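Local coordinates for L-tyrosine isonitrile synthase (Pseudomonas aeruginosa, PDB 3E59), which builds the isonitrile group on L-tyrosine, using C2 of ribulose 5-phosphate as the carbon source, in the biosynthesis of paerucumarin, at residues A[151-154]-A[155-158]; A[231-234]-A[235-239]; A[182-185]-A[186-190]. All coordinates share one frame; numbering follows the deposited sequence.

Contact 1: A[151-154]-A[155-158]; sequences VFNL and EDVR
Asp156 folds back on Asn153 in a 3-10 turn that follows strand 149-151, an outermost strand of the parallel sheet of this Rossmann-like fold. The grip is reciprocal. Asn153 N gives its hydrogen to Asp156 OD2 at 2.8 Å, almost straight at 173°; the donor meets the carboxylate on its anti side and out of its plane. In return Asp156 N bonds to Asn153 O at 3.0 Å, coming from well above the carbonyl plane. The Asn153 amide runs alongside the Asp156 carboxylate, both pointing the same way with their planes 47° apart, but Asn153 OD1 and Asp156 OD2 are both acceptors and do not bond to each other. The other carboxylate oxygen, OD1 of Asp156, forms a salt bridge with Arg164, which holds the group from outside the turn.

The Phe152 ring meets Asp156 and Val157 obliquely. With CG anti to the backbone N (chi1 -174°), the ring slides past Asp156 in the opposite direction, and Phe152 CE1 lies 3.8 Å from Asp156 CB. Phe152 CZ meets Val157 CG2 at the same distance, 3.8 Å, while Phe248 takes the ring edge-to-face and helix 219-247 packs on it. Glu155 bends back until its OE1 is 3.6 Å from Asn153 CB; its OE2 forms a salt bridge with Arg117 and a hydrogen bond with Gln134. The turn closes with a weak bond from Val157 N to Leu154 O, 3.3 Å, and Val157 CG2 sits 3.2 Å from that same oxygen.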
loop_
_atom_site.group_PDB
_atom_site.type_symbol
_atom_site.label_atom_id
_atom_site.label_comp_id
_atom_site.label_asym_id
_atom_site.label_seq_id
_atom_site.Cartn_x
_atom_site.Cartn_y
_atom_site.Cartn_z
ATOM N N VAL A 151 4.716 -0.115 12.960
ATOM C CA VAL A 151 3.696 0.787 12.443
ATOM C C VAL A 151 4.071 2.221 12.802
ATOM O O VAL A 151 4.512 2.495 13.916
ATOM C CB VAL A 151 2.258 0.447 12.965
ATOM C CG1 VAL A 151 1.230 1.348 12.322
ATOM C CG2 VAL A 151 1.892 -1.005 12.664
ATOM N N PHE A 152 3.912 3.117 11.836
ATOM C CA PHE A 152 4.109 4.541 12.033
ATOM C C PHE A 152 2.907 5.254 11.426
ATOM O O PHE A 152 2.693 5.194 10.219
ATOM C CB PHE A 152 5.413 4.970 11.350
ATOM C CG PHE A 152 5.800 6.401 11.595
ATOM C CD1 PHE A 152 6.465 6.768 12.774
ATOM C CD2 PHE A 152 5.531 7.379 10.637
ATOM C CE1 PHE A 152 6.831 8.089 13.000
ATOM C CE2 PHE A 152 5.896 8.718 10.860
ATOM C CZ PHE A 152 6.543 9.073 12.037
ATOM N N ASN A 153 2.109 5.910 12.275
ATOM C CA ASN A 153 0.941 6.670 11.824
ATOM C C ASN A 153 1.264 8.160 11.790
ATOM O O ASN A 153 2.298 8.584 12.315
ATOM C CB ASN A 153 -0.259 6.409 12.745
ATOM C CG ASN A 153 -0.507 4.924 12.985
ATOM O OD1 ASN A 153 -0.335 4.414 14.103
ATOM N ND2 ASN A 153 -0.897 4.224 11.942
ATOM N N LEU A 154 0.386 8.956 11.184
ATOM C CA LEU A 154 0.579 10.412 11.150
ATOM C C LEU A 154 0.751 11.036 12.545
ATOM O O LEU A 154 1.502 12.004 12.710
ATOM C CB LEU A 154 -0.562 11.098 10.392
ATOM C CG LEU A 154 -0.498 12.610 10.097
ATOM C CD1 LEU A 154 0.821 13.046 9.458
ATOM C CD2 LEU A 154 -1.694 13.047 9.245
ATOM N N GLU A 155 0.061 10.470 13.538
ATOM C CA GLU A 155 0.072 11.003 14.905
ATOM C C GLU A 155 1.347 10.676 15.674
ATOM O O GLU A 155 1.575 11.214 16.759
ATOM C CB GLU A 155 -1.162 10.555 15.698
ATOM C CG GLU A 155 -1.458 9.072 15.657
ATOM C CD GLU A 155 -2.466 8.702 14.583
ATOM O OE1 GLU A 155 -2.404 9.246 13.453
ATOM O OE2 GLU A 155 -3.327 7.847 14.876
ATOM N N ASP A 156 2.172 9.800 15.109
ATOM C CA ASP A 156 3.456 9.456 15.706
ATOM C C ASP A 156 4.565 10.429 15.323
ATOM O O ASP A 156 5.675 10.339 15.849
ATOM C CB ASP A 156 3.852 8.023 15.334
ATOM C CG ASP A 156 2.827 6.999 15.797
ATOM O OD1 ASP A 156 2.249 7.181 16.891
ATOM O OD2 ASP A 156 2.598 6.009 15.067
ATOM N N VAL A 157 4.270 11.349 14.403
ATOM C CA VAL A 157 5.237 12.371 14.000
ATOM C C VAL A 157 5.554 13.260 15.205
ATOM O O VAL A 157 4.711 14.046 15.668
ATOM C CB VAL A 157 4.760 13.212 12.771
ATOM C CG1 VAL A 157 5.768 14.320 12.434
ATOM C CG2 VAL A 157 4.524 12.308 11.560
ATOM N N ARG A 158 6.779 13.102 15.712
ATOM C CA ARG A 158 7.250 13.805 16.907
ATOM C C ARG A 158 7.043 15.315 16.802
ATOM O O ARG A 158 6.629 15.953 17.766
ATOM C CB ARG A 158 8.723 13.465 17.168
ATOM C CG ARG A 158 9.243 13.832 18.542
ATOM C CD ARG A 158 10.651 13.285 18.754
ATOM N NE ARG A 158 11.363 13.992 19.822
ATOM C CZ ARG A 158 12.607 13.712 20.217
ATOM N NH1 ARG A 158 13.293 12.731 19.637
ATOM N NH2 ARG A 158 13.171 14.411 21.196
#

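Contact 2: A[231-234]-A[235-239]; sequences YGVI and QRSWA
Ile234 turns CG1 beside its backbone N (chi1 -59°), which carries CG2 along the helix toward Trp238; the indole, with chi1 at -71°, folds back beside its own N to receive it. The two side chains lie side by side and point the same way, and the methyl stands over the centre of the ring system. CG2 of Ile234 is 3.5 Å from the centroid of the six-membered ring of Trp238, only 16° off the normal, a CH-pi contact, and it approaches CE2 of that ring to 3.4 Å.

One residue earlier, Val233 O is gripped twice by Ser237. Ser237 N bonds to Val233 O at 2.8 Å, and Ser237 OG, rotated back beside that N, reaches the same oxygen at 2.9 Å from well above the carbonyl plane. The Ser237 side chain is also about 4 Å from a bound phosphate ion, probably picked up during crystallisation. Gly232 O takes Arg236 N at 2.9 Å, with Arg236 CG close by at 3.3 Å, and Arg236 NH1 reaches Val118 O. Val233 and Ile234 face helix 193-210. The whole is regular alpha-helical i to i+4 hydrogen bonding, with the i to i+4 CH-pi pair on one flank of helix 219-247.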
loop_
_atom_site.group_PDB
_atom_site.type_symbol
_atom_site.label_atom_id
_atom_site.label_comp_id
_atom_site.label_asym_id
_atom_site.label_seq_id
_atom_site.Cartn_x
_atom_site.Cartn_y
_atom_site.Cartn_z
ATOM N N TYR A 231 -6.802 13.802 -7.718
ATOM C CA TYR A 231 -5.726 14.790 -7.519
ATOM C C TYR A 231 -5.384 15.002 -6.035
ATOM O O TYR A 231 -4.210 15.047 -5.655
ATOM C CB TYR A 231 -6.092 16.134 -8.157
ATOM C CG TYR A 231 -6.133 16.107 -9.673
ATOM C CD1 TYR A 231 -4.960 15.902 -10.405
ATOM C CD2 TYR A 231 -7.337 16.284 -10.375
ATOM C CE1 TYR A 231 -4.969 15.869 -11.790
ATOM C CE2 TYR A 231 -7.349 16.261 -11.786
ATOM C CZ TYR A 231 -6.153 16.049 -12.471
ATOM O OH TYR A 231 -6.085 16.004 -13.834
ATOM N N GLY A 232 -6.420 15.155 -5.206
ATOM C CA GLY A 232 -6.245 15.356 -3.762
ATOM C C GLY A 232 -5.584 14.177 -3.065
ATOM O O GLY A 232 -4.672 14.352 -2.252
ATOM N N VAL A 233 -6.041 12.973 -3.386
ATOM C CA VAL A 233 -5.473 11.738 -2.820
ATOM C C VAL A 233 -3.983 11.579 -3.142
ATOM O O VAL A 233 -3.177 11.283 -2.255
ATOM C CB VAL A 233 -6.283 10.485 -3.276
ATOM C CG1 VAL A 233 -5.627 9.178 -2.808
ATOM C CG2 VAL A 233 -7.696 10.564 -2.758
ATOM N N ILE A 234 -3.622 11.784 -4.407
ATOM C CA ILE A 234 -2.223 11.796 -4.839
ATOM C C ILE A 234 -1.440 12.869 -4.074
ATOM O O ILE A 234 -0.325 12.611 -3.594
ATOM C CB ILE A 234 -2.113 12.049 -6.374
ATOM C CG1 ILE A 234 -2.864 10.978 -7.187
ATOM C CG2 ILE A 234 -0.679 12.155 -6.822
ATOM C CD1 ILE A 234 -2.434 9.575 -6.891
ATOM N N GLN A 235 -2.025 14.068 -3.951
ATOM C CA GLN A 235 -1.383 15.173 -3.216
ATOM C C GLN A 235 -1.036 14.735 -1.792
ATOM O O GLN A 235 0.093 14.918 -1.349
ATOM C CB GLN A 235 -2.278 16.425 -3.174
ATOM C CG GLN A 235 -1.642 17.622 -2.462
ATOM C CD GLN A 235 -2.661 18.658 -2.045
ATOM O OE1 GLN A 235 -3.713 18.326 -1.495
ATOM N NE2 GLN A 235 -2.350 19.932 -2.296
ATOM N N ARG A 236 -2.007 14.154 -1.089
ATOM C CA ARG A 236 -1.786 13.630 0.264
ATOM C C ARG A 236 -0.773 12.490 0.323
ATOM O O ARG A 236 0.106 12.489 1.195
ATOM C CB ARG A 236 -3.098 13.177 0.915
ATOM C CG ARG A 236 -4.157 14.256 1.041
ATOM C CD ARG A 236 -3.690 15.462 1.854
ATOM N NE ARG A 236 -4.626 16.567 1.671
ATOM C CZ ARG A 236 -5.769 16.706 2.335
ATOM N NH1 ARG A 236 -6.133 15.820 3.262
ATOM N NH2 ARG A 236 -6.550 17.741 2.063
ATOM N N SER A 237 -0.897 11.521 -0.583
ATOM C CA SER A 237 0.045 10.392 -0.629
ATOM C C SER A 237 1.456 10.870 -0.875
ATOM O O SER A 237 2.395 10.367 -0.258
ATOM C CB SER A 237 -0.329 9.384 -1.721
ATOM O OG SER A 237 -1.654 8.928 -1.545
ATOM N N TRP A 238 1.612 11.831 -1.790
ATOM C CA TRP A 238 2.934 12.371 -2.083
ATOM C C TRP A 238 3.483 13.227 -0.936
ATOM O O TRP A 238 4.676 13.161 -0.636
ATOM C CB TRP A 238 2.963 13.139 -3.407
ATOM C CG TRP A 238 2.850 12.289 -4.671
ATOM C CD1 TRP A 238 2.812 10.908 -4.766
ATOM C CD2 TRP A 238 2.793 12.780 -6.018
ATOM N NE1 TRP A 238 2.717 10.527 -6.085
ATOM C CE2 TRP A 238 2.713 11.652 -6.876
ATOM C CE3 TRP A 238 2.807 14.068 -6.589
ATOM C CZ2 TRP A 238 2.637 11.778 -8.282
ATOM C CZ3 TRP A 238 2.727 14.189 -7.993
ATOM C CH2 TRP A 238 2.643 13.045 -8.814
ATOM N N ALA A 239 2.629 14.049 -0.322
ATOM C CA ALA A 239 3.004 14.791 0.899
ATOM C C ALA A 239 3.479 13.831 2.003
ATOM O O ALA A 239 4.541 14.029 2.584
ATOM C CB ALA A 239 1.831 15.647 1.401
#

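Contact 3: A[182-185]-A[186-190]; sequences LESI and RETLL
Leu189 and Ile185 lie side by side one helical turn apart, pointing the same way on the buried flank of the short helix 182-189. From its CB, 3.8 Å from Ile185 O, the leucine runs on to CG, which passes closer to the same oxygen, at 3.3 Å. That approach follows from chi1 of -62°, which sets CG beside the backbone N, near the Ile185 oxygen to which that N is hydrogen-bonded. At the fork, Leu189 CD1 meets Ile185 CG2 at 3.9 Å, an apolar touch, while CD2 packs on the Trp238 indole of helix 219-247. Tyr199 of helix 193-210 also touches this leucine, and Ile185 touches Trp238 and Gln235, so the pair lies against helix 219-247. Along the backbone, Leu189 N bonds to Ile185 O at 3.0 Å, in the carbonyl plane.

The next flank is more polar. Ser184 O accepts two bonds from Thr188, from the hydroxyl OG1 at 2.9 Å and from the backbone N at 3.1 Å, and the two donors come from opposite faces of the carbonyl plane. Thr188 chi1 of -51° places OG1 beside the backbone N, where it can turn back to the previous turn, while CG2 of the same residue goes to Trp238. Arg186 and Glu187 extend outward from their backbone bonds to Leu182 and Glu183; the Arg186 chain stretches from CG to NE, its NH1 bonds to Tyr231 OH, and Leu190 CD1 lies off one guanidinium face, toward its rim, 3.8 Å above the plane. Buried isoleucine and leucine on one flank, with charged and hydroxyl side chains toward solvent, are the pattern typical of an amphipathic surface alpha helix.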
loop_
_atom_site.group_PDB
_atom_site.type_symbol
_atom_site.label_atom_id
_atom_site.label_comp_id
_atom_site.label_asym_id
_atom_site.label_seq_id
_atom_site.Cartn_x
_atom_site.Cartn_y
_atom_site.Cartn_z
ATOM N N LEU A 182 -2.359 21.740 -5.890
ATOM C CA LEU A 182 -3.050 20.842 -6.820
ATOM C C LEU A 182 -2.653 21.081 -8.269
ATOM O O LEU A 182 -2.493 20.130 -9.021
ATOM C CB LEU A 182 -4.579 20.901 -6.654
ATOM C CG LEU A 182 -5.128 20.273 -5.363
ATOM C CD1 LEU A 182 -6.619 20.567 -5.183
ATOM C CD2 LEU A 182 -4.870 18.769 -5.322
ATOM N N GLU A 183 -2.456 22.343 -8.639
ATOM C CA GLU A 183 -1.970 22.711 -9.973
ATOM C C GLU A 183 -0.632 22.035 -10.286
ATOM O O GLU A 183 -0.403 21.562 -11.396
ATOM C CB GLU A 183 -1.830 24.239 -10.105
ATOM C CG GLU A 183 -3.112 25.036 -9.857
ATOM C CD GLU A 183 -3.553 25.043 -8.386
ATOM O OE1 GLU A 183 -2.686 25.148 -7.483
ATOM O OE2 GLU A 183 -4.779 24.945 -8.139
ATOM N N SER A 184 0.254 21.984 -9.304
ATOM C CA SER A 184 1.536 21.312 -9.501
ATOM C C SER A 184 1.431 19.769 -9.464
ATOM O O SER A 184 2.193 19.085 -10.138
ATOM C CB SER A 184 2.580 21.831 -8.507
ATOM O OG SER A 184 3.319 20.746 -7.978
ATOM N N ILE A 185 0.515 19.223 -8.673
ATOM C CA ILE A 185 0.287 17.761 -8.686
ATOM C C ILE A 185 -0.126 17.343 -10.095
ATOM O O ILE A 185 0.415 16.393 -10.663
ATOM C CB ILE A 185 -0.790 17.320 -7.661
ATOM C CG1 ILE A 185 -0.330 17.640 -6.229
ATOM C CG2 ILE A 185 -1.145 15.821 -7.823
ATOM C CD1 ILE A 185 0.877 16.839 -5.746
ATOM N N ARG A 186 -1.065 18.093 -10.661
ATOM C CA ARG A 186 -1.549 17.857 -12.010
ATOM C C ARG A 186 -0.442 17.941 -13.069
ATOM O O ARG A 186 -0.364 17.085 -13.940
ATOM C CB ARG A 186 -2.681 18.834 -12.337
ATOM C CG ARG A 186 -3.196 18.709 -13.772
ATOM C CD ARG A 186 -4.477 19.494 -13.977
ATOM N NE ARG A 186 -4.618 19.854 -15.387
ATOM C CZ ARG A 186 -5.092 19.034 -16.314
ATOM N NH1 ARG A 186 -5.489 17.808 -15.981
ATOM N NH2 ARG A 186 -5.170 19.442 -17.565
ATOM N N GLU A 187 0.399 18.975 -13.000
ATOM C CA GLU A 187 1.499 19.152 -13.966
ATOM C C GLU A 187 2.461 17.953 -13.960
ATOM O O GLU A 187 2.872 17.469 -15.025
ATOM C CB GLU A 187 2.241 20.487 -13.732
ATOM C CG GLU A 187 3.471 20.698 -14.635
ATOM C CD GLU A 187 3.944 22.155 -14.710
ATOM O OE1 GLU A 187 3.581 22.977 -13.823
ATOM O OE2 GLU A 187 4.691 22.479 -15.669
ATOM N N THR A 188 2.795 17.480 -12.758
ATOM C CA THR A 188 3.614 16.280 -12.561
ATOM C C THR A 188 2.970 15.004 -13.146
ATOM O O THR A 188 3.629 14.251 -13.862
ATOM C CB THR A 188 3.943 16.065 -11.049
ATOM O OG1 THR A 188 4.475 17.278 -10.499
ATOM C CG2 THR A 188 4.956 14.941 -10.840
ATOM N N LEU A 189 1.696 14.766 -12.851
ATOM C CA LEU A 189 0.985 13.580 -13.395
ATOM C C LEU A 189 0.997 13.580 -14.922
ATOM O O LEU A 189 1.221 12.545 -15.543
ATOM C CB LEU A 189 -0.462 13.467 -12.852
ATOM C CG LEU A 189 -0.614 13.290 -11.330
ATOM C CD1 LEU A 189 -2.076 13.470 -10.835
ATOM C CD2 LEU A 189 -0.025 11.956 -10.865
ATOM N N LEU A 190 0.788 14.752 -15.518
ATOM C CA LEU A 190 0.754 14.894 -16.981
ATOM C C LEU A 190 2.135 14.829 -17.664
ATOM O O LEU A 190 2.217 14.806 -18.897
ATOM C CB LEU A 190 0.041 16.190 -17.399
ATOM C CG LEU A 190 -1.434 16.507 -17.102
ATOM C CD1 LEU A 190 -2.109 16.993 -18.376
ATOM C CD2 LEU A 190 -2.233 15.360 -16.497
#

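Overall arrangement
Contacts 2 and 3 belong to one helical region: their centres are about 10 Å apart and they touch directly, through the Trp238 indole and a probable hydrogen bond between Tyr231 and Arg186. Both repeat the same device, a hydroxyl doubling a backbone bond beside an apolar i to i+4 pair, but contact 2 lies among neighbouring helices and has no exposed residue, whereas contact 3 is mostly on the surface. Contact 1 stands apart, its nearest atoms about 8 Å from contact 2 and about 16 Å from contact 3. It follows a sheet strand rather than filling a helix, is partly buried, and its carboxylates form salt bridges with arginines outside it. Helix 219-247 carries contact 2 and packs against contacts 1 and 3.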